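Side-chain contacts in methyltransferase (Streptomyces regensis, PDB 5N5D), which binds S-adenosylmethionine and probably transfers its methyl group to a hydroxyl oxygen during assembly of the antibiotic tomaymycin: residues G50-L53 against H54-R58; A109-A112 against H113-Q117; G120-L123 against D124-T128; K158-R161 against P162-V166. All coordinates share one frame; numbering follows the deposited sequence. Where two conformers were deposited one is given.

Contact 1. Residues G50-L53 against H54-R58; sequences GKLL and HLLAR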
loop_
_atom_site.group_PDB
_atom_site.type_symbol
_atom_site.label_atom_id
_atom_site.label_comp_id
_atom_site.label_asym_id
_atom_site.label_seq_id
_atom_site.Cartn_x
_atom_site.Cartn_y
_atom_site.Cartn_z
ATOM N N GLY A 50 8.395 -1.012 -6.245
ATOM C CA GLY A 50 9.566 -0.605 -5.499
ATOM C C GLY A 50 9.376 0.754 -4.858
ATOM O O GLY A 50 9.752 0.964 -3.705
ATOM N N LYS A 51 8.761 1.689 -5.589
ATOM C CA LYS A 51 8.467 2.999 -5.016
ATOM C C LYS A 51 7.519 2.871 -3.828
ATOM O O LYS A 51 7.676 3.568 -2.818
ATOM C CB LYS A 51 7.876 3.917 -6.092
ATOM C CG LYS A 51 7.605 5.357 -5.646
ATOM C CD LYS A 51 8.847 6.215 -5.699
ATOM C CE LYS A 51 8.574 7.670 -5.285
ATOM N NZ LYS A 51 8.087 8.558 -6.389
ATOM N N LEU A 52 6.532 1.978 -3.916
ATOM C CA LEU A 52 5.639 1.784 -2.781
ATOM C C LEU A 52 6.400 1.264 -1.563
ATOM O O LEU A 52 6.183 1.738 -0.444
ATOM C CB LEU A 52 4.504 0.828 -3.148
ATOM C CG LEU A 52 3.520 0.569 -2.000
ATOM C CD1 LEU A 52 2.923 1.876 -1.449
ATOM C CD2 LEU A 52 2.424 -0.369 -2.460
ATOM N N LEU A 53 7.291 0.286 -1.752
ATOM C CA LEU A 53 8.118 -0.183 -0.640
ATOM C C LEU A 53 8.894 0.971 -0.022
ATOM O O LEU A 53 8.947 1.125 1.206
ATOM C CB LEU A 53 9.090 -1.260 -1.121
ATOM C CG LEU A 53 8.556 -2.657 -1.387
ATOM C CD1 LEU A 53 9.650 -3.511 -2.020
ATOM C CD2 LEU A 53 8.069 -3.283 -0.093
ATOM N N HIS A 54 9.509 1.787 -0.874
ATOM C CA HIS A 54 10.255 2.959 -0.443
ATOM C C HIS A 54 9.384 3.887 0.403
ATOM O O HIS A 54 9.797 4.342 1.481
ATOM C CB HIS A 54 10.775 3.651 -1.703
ATOM C CG HIS A 54 11.440 4.971 -1.482
ATOM N ND1 HIS A 54 12.765 5.084 -1.126
ATOM C CD2 HIS A 54 10.985 6.231 -1.651
ATOM C CE1 HIS A 54 13.094 6.362 -1.063
ATOM N NE2 HIS A 54 12.030 7.081 -1.375
ATOM N N LEU A 55 8.170 4.175 -0.071
ATOM C CA LEU A 55 7.285 5.095 0.636
ATOM C C LEU A 55 6.794 4.505 1.953
ATOM O O LEU A 55 6.668 5.226 2.949
ATOM C CB LEU A 55 6.107 5.476 -0.259
ATOM C CG LEU A 55 6.476 6.275 -1.513
ATOM C CD1 LEU A 55 5.249 6.521 -2.360
ATOM C CD2 LEU A 55 7.141 7.610 -1.145
ATOM N N LEU A 56 6.503 3.203 1.981
ATOM C CA LEU A 56 6.123 2.565 3.238
ATOM C C LEU A 56 7.232 2.683 4.273
ATOM O O LEU A 56 6.969 2.982 5.442
ATOM C CB LEU A 56 5.771 1.099 3.000
ATOM C CG LEU A 56 4.494 0.849 2.198
ATOM C CD1 LEU A 56 4.399 -0.618 1.803
ATOM C CD2 LEU A 56 3.248 1.278 2.968
ATOM N N ALA A 57 8.482 2.445 3.866
ATOM C CA ALA A 57 9.597 2.588 4.797
ATOM C C ALA A 57 9.703 4.016 5.314
ATOM O O ALA A 57 9.953 4.242 6.505
ATOM C CB ALA A 57 10.899 2.165 4.115
ATOM N N ARG A 58 9.532 5.000 4.431
ATOM C CA ARG A 58 9.649 6.391 4.860
ATOM C C ARG A 58 8.487 6.795 5.761
ATOM O O ARG A 58 8.674 7.521 6.746
ATOM C CB ARG A 58 9.738 7.299 3.637
ATOM C CG ARG A 58 11.041 7.121 2.867
ATOM C CD ARG A 58 11.090 7.946 1.615
ATOM N NE ARG A 58 11.148 9.376 1.885
ATOM C CZ ARG A 58 11.334 10.294 0.946
ATOM N NH1 ARG A 58 11.484 9.931 -0.322
ATOM N NH2 ARG A 58 11.371 11.569 1.277
#
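Leu-52 and Leu-56 meet one turn apart on helix 47-60, their branches slanting across each other rather than lying alongside. The two first torsions differ, and this brings the branches together: in Leu-52 CG stands anti to the backbone N (chi1 180°) and leans toward the following turn, while Leu-56 keeps CG beside its own N (chi1 -68°) and reaches back. Leu-52 CG comes to 4.1 Å from Leu-56 CD1, and Leu-56 CG also lies 3.3 Å from the carbonyl O of Leu-52. That same oxygen accepts the N-H of Leu-56 at 2.9 Å, nearly in line with the C=O bond. Leu-55 repeats the backward reach, with CG 3.2 Å from Lys-51 O. These are ordinary i to i+4 contacts of an alpha helix, here one that packs against the sheet of a Rossmann-like methyltransferase: Leu-53 and Leu-56 both touch Val-167 of strand 165-169, and Leu-56 also meets Leu-56 of the second subunit. Shortening Leu-56 to an alanine is likely to leave Leu-52 CG and CD1 without this apolar partner and open a gap at the subunit interface. On another side of the helix, His-54 NE2 receives Arg-58 NH1 at 3.1 Å; the nitrogen donates within its guanidinium plane but approaches 23° out of the imidazole plane. His-54 ND1 is bonded to the carbonyl O of Trp-78; with a partner on each nitrogen the imidazole's rotation is fixed, and the Trp-78 ring meets it edge-to-face. Lys-51 sends its NZ across to Ala-205 O and Thr-204 OG1 of the second subunit.

Contact 2. Residues A109-A112 against H113-Q117; sequences AGVA and HLVEQ
Val-111 O accepts the N-H of Leu-114 at 2.9 Å and Ala-112 O that of Val-115 at 3.3 Å, both donors standing well above their carbonyl planes, in keeping with the i to i+3 bonds of a short 3-10 turn. Just before it, Gly-110 closes helix 96-108 in a Schellman motif, its positive phi (80°) favouring glycine. The imidazole of His-113 folds back over this turn because CG sits between the backbone N and the carbonyl carbon (chi1 64°). Its CE1 lies 3.3 Å from Gly-110 O, which approaches at the ring edge and in plane, while Leu-114 CG rests 3.5 Å above one face, displaced toward the rim. Val-111 meets two apolar neighbours further on: its CB is 4.3 Å from Leu-114 CD1, and its CG2 packs loosely on Val-115 CG2. The latter methyl also lies 3.4 Å from Val-111 O. The turn thus links helix 96-108 to strand 115-119, an edge strand of the Rossmann-like sheet within this chain. Val-111 and Val-115 both pack on Leu-106 of that helix and on Ala-80 of helix 74-80, while the backbones of Leu-114 and Glu-116 bond to Leu-89 in the neighbouring parallel strand 88-93.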
loop_
_atom_site.group_PDB
_atom_site.type_symbol
_atom_site.label_atom_id
_atom_site.label_comp_id
_atom_site.label_asym_id
_atom_site.label_seq_id
_atom_site.Cartn_x
_atom_site.Cartn_y
_atom_site.Cartn_z
ATOM N N ALA A 109 24.384 3.129 -6.713
ATOM C CA ALA A 109 23.269 3.885 -6.160
ATOM C C ALA A 109 23.682 4.824 -5.038
ATOM O O ALA A 109 22.869 5.662 -4.635
ATOM C CB ALA A 109 22.205 2.923 -5.641
ATOM N N GLY A 110 24.904 4.699 -4.523
ATOM C CA GLY A 110 25.358 5.543 -3.434
ATOM C C GLY A 110 24.880 5.132 -2.062
ATOM O O GLY A 110 24.854 5.971 -1.154
ATOM N N VAL A 111 24.514 3.862 -1.868
ATOM C CA VAL A 111 23.936 3.405 -0.610
ATOM C C VAL A 111 24.711 2.244 0.000
ATOM O O VAL A 111 24.234 1.623 0.951
ATOM C CB VAL A 111 22.449 3.027 -0.776
ATOM C CG1 VAL A 111 21.640 4.228 -1.240
ATOM C CG2 VAL A 111 22.282 1.862 -1.745
ATOM N N ALA A 112 25.911 1.948 -0.505
ATOM C CA ALA A 112 26.645 0.786 -0.009
ATOM C C ALA A 112 26.931 0.896 1.483
ATOM O O ALA A 112 26.968 -0.122 2.184
ATOM C CB ALA A 112 27.947 0.612 -0.790
ATOM N N HIS A 113 27.122 2.115 1.989
ATOM C CA HIS A 113 27.396 2.319 3.407
ATOM C C HIS A 113 26.191 2.019 4.283
ATOM O O HIS A 113 26.345 1.930 5.508
ATOM C CB HIS A 113 27.855 3.760 3.653
ATOM C CG HIS A 113 26.817 4.795 3.341
ATOM N ND1 HIS A 113 26.446 5.113 2.051
ATOM C CD2 HIS A 113 26.083 5.594 4.151
ATOM C CE1 HIS A 113 25.523 6.058 2.081
ATOM N NE2 HIS A 113 25.283 6.366 3.344
ATOM N N LEU A 114 25.009 1.876 3.690
ATOM C CA LEU A 114 23.788 1.588 4.424
ATOM C C LEU A 114 23.373 0.128 4.362
ATOM O O LEU A 114 22.362 -0.229 4.969
ATOM C CB LEU A 114 22.635 2.437 3.884
ATOM C CG LEU A 114 22.834 3.951 3.902
ATOM C CD1 LEU A 114 21.723 4.625 3.112
ATOM C CD2 LEU A 114 22.868 4.470 5.316
ATOM N N VAL A 115 24.094 -0.720 3.636
ATOM C CA VAL A 115 23.617 -2.067 3.344
ATOM C C VAL A 115 24.598 -3.089 3.899
ATOM O O VAL A 115 25.815 -2.960 3.731
ATOM C CB VAL A 115 23.399 -2.282 1.837
ATOM C CG1 VAL A 115 22.829 -3.674 1.579
ATOM C CG2 VAL A 115 22.457 -1.231 1.287
ATOM N N GLU A 116 24.049 -4.106 4.553
ATOM C CA GLU A 116 24.789 -5.262 5.038
ATOM C C GLU A 116 24.238 -6.475 4.300
ATOM O O GLU A 116 23.117 -6.920 4.576
ATOM C CB GLU A 116 24.630 -5.397 6.549
ATOM C CG GLU A 116 25.210 -6.651 7.156
ATOM C CD GLU A 116 24.876 -6.754 8.626
ATOM O OE1 GLU A 116 25.069 -5.748 9.341
ATOM O OE2 GLU A 116 24.396 -7.822 9.055
ATOM N N GLN A 117 25.009 -6.996 3.351
ATOM C CA GLN A 117 24.584 -8.138 2.559
ATOM C C GLN A 117 25.056 -9.444 3.187
ATOM O O GLN A 117 26.168 -9.532 3.717
ATOM C CB GLN A 117 25.129 -8.048 1.135
ATOM C CG GLN A 117 24.541 -6.924 0.315
ATOM C CD GLN A 117 24.956 -7.015 -1.135
ATOM O OE1 GLN A 117 25.726 -6.189 -1.626
ATOM N NE2 GLN A 117 24.455 -8.028 -1.830
#

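Contact 3. Residues G120-L123 against D124-T128; sequences GRAL and DILPT. With SAM (S-adenosylmethionine), chain H.
The guanidinium of Arg-121 turns one face to the carboxylate of Asp-124 over the first turn of helix 122-125, which follows strand 115-119 of the Rossmann-like fold and borders the S-adenosylmethionine pocket. From this N-cap residue, CB lies 3.5 Å from Asp-124 OD2; CD passes the same oxygen more loosely, and the bend at chi3 (60°) brings the guanidinium face toward the carboxylate oxygens. NE stays farther off, 3.9 Å from Asp-124 OD2, and CZ is nearest OD1, which stands over that face toward its rim. NH1 ends 3.3 Å from OD2, a salt bridge of charges alone: the oxygen lies well out of the guanidinium plane, so no N-H points at it. The two planes are 65° apart, and NH2 lies 3.7 Å from Asp-124 OD1. A water accepts from Arg-121 N and donates to Asp-124 OD2, tying the carboxylate to the helix start. Behind, Leu-126 CG sits 3.1 Å from Ala-122 O, and its CD1 meets Ala-122 CB and Leu-123 CD2. Replacing Leu-126 by an alanine would probably take one apolar neighbour from Ala-122 and Leu-123 and open a gap toward Leu-66 and Ile-92. On the cofactor side, Ala-122 N donates to the adenine N1 of S-adenosylmethionine at 3.0 Å, with an N-H...N1 angle of 153°.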
loop_
_atom_site.group_PDB
_atom_site.type_symbol
_atom_site.label_atom_id
_atom_site.label_comp_id
_atom_site.label_asym_id
_atom_site.label_seq_id
_atom_site.Cartn_x
_atom_site.Cartn_y
_atom_site.Cartn_z
ATOM N N GLY A 120 23.637 -16.740 1.556
ATOM C CA GLY A 120 23.354 -18.064 2.078
ATOM C C GLY A 120 21.859 -18.291 2.193
ATOM O O GLY A 120 21.043 -17.464 1.792
ATOM N N ARG A 121 21.521 -19.450 2.757
ATOM C CA ARG A 121 20.127 -19.802 2.995
ATOM C C ARG A 121 19.551 -18.914 4.088
ATOM O O ARG A 121 20.113 -18.821 5.181
ATOM C CB ARG A 121 20.009 -21.268 3.407
ATOM C CG ARG A 121 19.547 -22.213 2.316
ATOM C CD ARG A 121 19.409 -23.616 2.879
ATOM N NE ARG A 121 18.431 -23.653 3.965
ATOM C CZ ARG A 121 18.529 -24.408 5.056
ATOM N NH1 ARG A 121 19.575 -25.205 5.243
ATOM N NH2 ARG A 121 17.575 -24.359 5.976
ATOM N N ALA A 122 18.414 -18.277 3.802
ATOM C CA ALA A 122 17.865 -17.307 4.744
ATOM C C ALA A 122 17.600 -17.931 6.111
ATOM O O ALA A 122 17.857 -17.302 7.143
ATOM C CB ALA A 122 16.589 -16.690 4.181
ATOM N N LEU A 123 17.084 -19.162 6.150
ATOM C CA LEU A 123 16.796 -19.767 7.447
ATOM C C LEU A 123 18.063 -20.077 8.234
ATOM O O LEU A 123 17.992 -20.234 9.460
ATOM C CB LEU A 123 15.951 -21.031 7.274
ATOM C CG LEU A 123 14.490 -20.816 6.865
ATOM C CD1 LEU A 123 13.760 -22.146 6.782
ATOM C CD2 LEU A 123 13.748 -19.866 7.806
ATOM N N ASP A 124 19.215 -20.164 7.567
ATOM C CA ASP A 124 20.485 -20.286 8.277
ATOM C C ASP A 124 20.985 -18.934 8.766
ATOM O O ASP A 124 21.598 -18.851 9.835
ATOM C CB ASP A 124 21.543 -20.921 7.368
ATOM C CG ASP A 124 21.237 -22.367 7.017
ATOM O OD1 ASP A 124 20.520 -23.038 7.788
ATOM O OD2 ASP A 124 21.736 -22.842 5.970
ATOM N N ILE A 125 20.717 -17.871 8.007
ATOM C CA ILE A 125 21.269 -16.559 8.329
ATOM C C ILE A 125 20.418 -15.843 9.369
ATOM O O ILE A 125 20.949 -15.183 10.269
ATOM C CB ILE A 125 21.410 -15.731 7.039
ATOM C CG1 ILE A 125 22.519 -16.325 6.170
ATOM C CG2 ILE A 125 21.698 -14.266 7.357
ATOM C CD1 ILE A 125 22.362 -16.040 4.706
ATOM N N LEU A 126 19.094 -15.944 9.259
ATOM C CA LEU A 126 18.202 -15.170 10.122
ATOM C C LEU A 126 18.515 -15.299 11.609
ATOM O O LEU A 126 18.556 -14.265 12.296
ATOM C CB LEU A 126 16.752 -15.573 9.813
ATOM C CG LEU A 126 16.224 -15.011 8.483
ATOM C CD1 LEU A 126 14.989 -15.766 7.993
ATOM C CD2 LEU A 126 15.911 -13.534 8.622
ATOM N N PRO A 127 18.749 -16.486 12.172
ATOM C CA PRO A 127 19.068 -16.531 13.611
ATOM C C PRO A 127 20.306 -15.736 13.984
ATOM O O PRO A 127 20.403 -15.265 15.125
ATOM C CB PRO A 127 19.243 -18.031 13.897
ATOM C CG PRO A 127 19.302 -18.703 12.578
ATOM C CD PRO A 127 18.583 -17.833 11.603
ATOM N N THR A 128 21.254 -15.558 13.055
ATOM C CA THR A 128 22.473 -14.808 13.342
ATOM C C THR A 128 22.230 -13.311 13.432
ATOM O O THR A 128 23.136 -12.576 13.846
ATOM C CB THR A 128 23.547 -15.059 12.276
ATOM O OG1 THR A 128 23.256 -14.298 11.093
ATOM C CG2 THR A 128 23.639 -16.542 11.920
HETATM N N SAM H . 13.516 -8.626 -3.935
HETATM C CA SAM H . 14.077 -8.649 -5.301
HETATM C C SAM H . 13.596 -7.396 -6.102
HETATM O O SAM H . 12.388 -7.088 -5.992
HETATM O OXT SAM H . 14.440 -6.790 -6.794
HETATM C CB SAM H . 13.661 -9.942 -6.043
HETATM C CG SAM H . 13.891 -11.185 -5.192
HETATM S SD SAM H . 13.554 -12.632 -6.225
HETATM C CE SAM H . 11.802 -12.594 -6.285
HETATM C "C5'" SAM H . 13.767 -14.020 -5.059
HETATM C "C4'" SAM H . 15.206 -14.206 -4.621
HETATM O "O4'" SAM H . 15.278 -15.063 -3.460
HETATM C "C3'" SAM H . 16.123 -14.824 -5.685
HETATM O "O3'" SAM H . 17.228 -13.958 -5.917
HETATM C "C2'" SAM H . 16.517 -16.182 -5.080
HETATM O "O2'" SAM H . 17.840 -16.578 -5.419
HETATM C "C1'" SAM H . 16.417 -15.881 -3.591
HETATM N N9 SAM H . 16.240 -17.051 -2.739
HETATM C C8 SAM H . 15.474 -18.157 -2.992
HETATM N N7 SAM H . 15.452 -19.029 -2.012
HETATM C C5 SAM H . 16.262 -18.453 -1.044
HETATM C C6 SAM H . 16.632 -18.864 0.250
HETATM N N6 SAM H . 16.219 -20.007 0.812
HETATM N N1 SAM H . 17.441 -18.047 0.963
HETATM C C2 SAM H . 17.850 -16.903 0.406
HETATM N N3 SAM H . 17.568 -16.413 -0.805
HETATM C C4 SAM H . 16.761 -17.238 -1.483
HETATM O O HOH W 1 23.390 -21.050 4.050
#

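Contact 4. Residues K158-R161 against P162-V166; sequences KLSR and PGAVV
The methyl of Ala-164 packs against Ser-160, their beta carbons 3.5 Å apart, on the inner side of the bend that leads from helix 149-158 into strand 165-169. The bend is a type II beta turn from Arg-161 to Ala-164, as the Pro-162 psi of 135° and the positive phi of Gly-163 indicate. It is closed by Ala-164 N donating to Arg-161 O at 3.0 Å, tilted 35° from the carbonyl plane. Ala-164 CB also lies 3.2 Å from that oxygen, so the methyl touches both the Ser-160 side chain and the turn's own carbonyl. With OG between the backbone N and the carbonyl carbon (chi1 66°), the Ser-160 hydroxyl reaches Ala-156 O in the last turn of the preceding helix. Val-224 of strand 217-224 packs on Ser-160, and its backbone bonds to Gly-163 and Ala-164, so this inner side joins the sheet.

The outer side is looser and exposed. Arg-161 CB lies 3.5 Å from Pro-162 CD, but beyond CG the chain bends at chi3, and the side chain touches Pro-136 outside the turn. Its NE reaches a water at 3.0 Å that in turn donates to Pro-162 O at 2.6 Å, so the side chain is joined to the turn through solvent. NH2 makes a long, weak ion pair with Asp-138. At Gly-163 a side chain would jam against the preceding carbonyl. The chemistry implies a turn set mainly by its backbone bond and by the proline-glycine pair, with the arginine charge only weakly paired on the exposed side.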
loop_
_atom_site.group_PDB
_atom_site.type_symbol
_atom_site.label_atom_id
_atom_site.label_comp_id
_atom_site.label_asym_id
_atom_site.label_seq_id
_atom_site.Cartn_x
_atom_site.Cartn_y
_atom_site.Cartn_z
ATOM N N LYS A 158 10.174 -12.254 15.481
ATOM C CA LYS A 158 11.224 -12.357 16.489
ATOM C C LYS A 158 12.234 -11.223 16.372
ATOM O O LYS A 158 12.777 -10.769 17.386
ATOM C CB LYS A 158 11.936 -13.703 16.358
ATOM C CG LYS A 158 13.005 -13.948 17.401
ATOM C CD LYS A 158 12.389 -14.113 18.788
ATOM C CE LYS A 158 13.442 -14.449 19.827
ATOM N NZ LYS A 158 14.486 -13.391 19.913
ATOM N N LEU A 159 12.493 -10.763 15.152
ATOM C CA LEU A 159 13.538 -9.787 14.882
ATOM C C LEU A 159 13.015 -8.363 14.792
ATOM O O LEU A 159 13.799 -7.452 14.503
ATOM C CB LEU A 159 14.260 -10.139 13.578
ATOM C CG LEU A 159 14.988 -11.486 13.538
ATOM C CD1 LEU A 159 15.448 -11.803 12.125
ATOM C CD2 LEU A 159 16.173 -11.478 14.492
ATOM N N SER A 160 11.720 -8.141 15.016
ATOM C CA SER A 160 11.188 -6.790 14.903
ATOM C C SER A 160 10.628 -6.323 16.239
ATOM O O SER A 160 11.136 -6.700 17.300
ATOM C CB SER A 160 10.142 -6.711 13.787
ATOM O OG SER A 160 8.989 -7.480 14.069
ATOM N N ARG A 161 9.598 -5.489 16.202
ATOM C CA ARG A 161 9.179 -4.723 17.362
ATOM C C ARG A 161 7.748 -4.275 17.131
ATOM O O ARG A 161 7.279 -4.264 15.989
ATOM C CB ARG A 161 10.094 -3.506 17.573
ATOM C CG ARG A 161 10.199 -2.618 16.333
ATOM C CD ARG A 161 11.328 -1.613 16.433
ATOM N NE ARG A 161 11.199 -0.741 17.594
ATOM C CZ ARG A 161 12.024 0.266 17.866
ATOM N NH1 ARG A 161 11.832 1.006 18.948
ATOM N NH2 ARG A 161 13.036 0.540 17.051
ATOM N N PRO A 162 7.030 -3.893 18.184
ATOM C CA PRO A 162 5.710 -3.295 17.969
ATOM C C PRO A 162 5.828 -2.075 17.068
ATOM O O PRO A 162 6.721 -1.242 17.235
ATOM C CB PRO A 162 5.248 -2.931 19.383
ATOM C CG PRO A 162 6.007 -3.859 20.267
ATOM C CD PRO A 162 7.346 -4.018 19.619
ATOM N N GLY A 163 4.920 -1.985 16.099
ATOM C CA GLY A 163 4.950 -0.943 15.096
ATOM C C GLY A 163 5.630 -1.347 13.810
ATOM O O GLY A 163 5.470 -0.654 12.795
ATOM N N ALA A 164 6.373 -2.448 13.816
ATOM C CA ALA A 164 7.082 -2.867 12.618
ATOM C C ALA A 164 6.110 -3.251 11.506
ATOM O O ALA A 164 5.015 -3.775 11.745
ATOM C CB ALA A 164 8.002 -4.047 12.925
ATOM N N VAL A 165 6.542 -3.004 10.273
ATOM C CA VAL A 165 5.776 -3.334 9.077
ATOM C C VAL A 165 6.445 -4.522 8.401
ATOM O O VAL A 165 7.666 -4.531 8.207
ATOM C CB VAL A 165 5.678 -2.136 8.116
ATOM C CG1 VAL A 165 4.620 -2.401 7.042
ATOM C CG2 VAL A 165 5.371 -0.859 8.880
ATOM N N VAL A 166 5.645 -5.521 8.043
ATOM C CA VAL A 166 6.120 -6.689 7.318
ATOM C C VAL A 166 5.362 -6.734 5.998
ATOM O O VAL A 166 4.125 -6.714 5.992
ATOM C CB VAL A 166 5.910 -7.984 8.118
ATOM C CG1 VAL A 166 6.448 -9.177 7.352
ATOM C CG2 VAL A 166 6.566 -7.877 9.471
HETATM O O HOH W 2 8.578 -0.592 18.983
#

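The four contacts follow one another along the chain within one Rossmann-like domain. Contact 3 meets the cofactor directly, bonding N1 of its adenine, whereas in contact 1 the side chain of Leu-53 is about 6 Å from S-adenosylmethionine and in contact 2 that of Val-115 is about 12 Å away. Contacts 2 and 3 adjoin in sequence, strand 115-119 leading to helix 122-125, although their centres are about 20 Å apart. Contacts 3 and 4 touch through Leu-126 CD2 and Leu-159 CD1, 3.9 Å apart. Contacts 1 and 4, about 5 Å apart at their nearest atoms, both reach the second subunit; contacts 1 and 3 lie on opposite sides of the chain's centre.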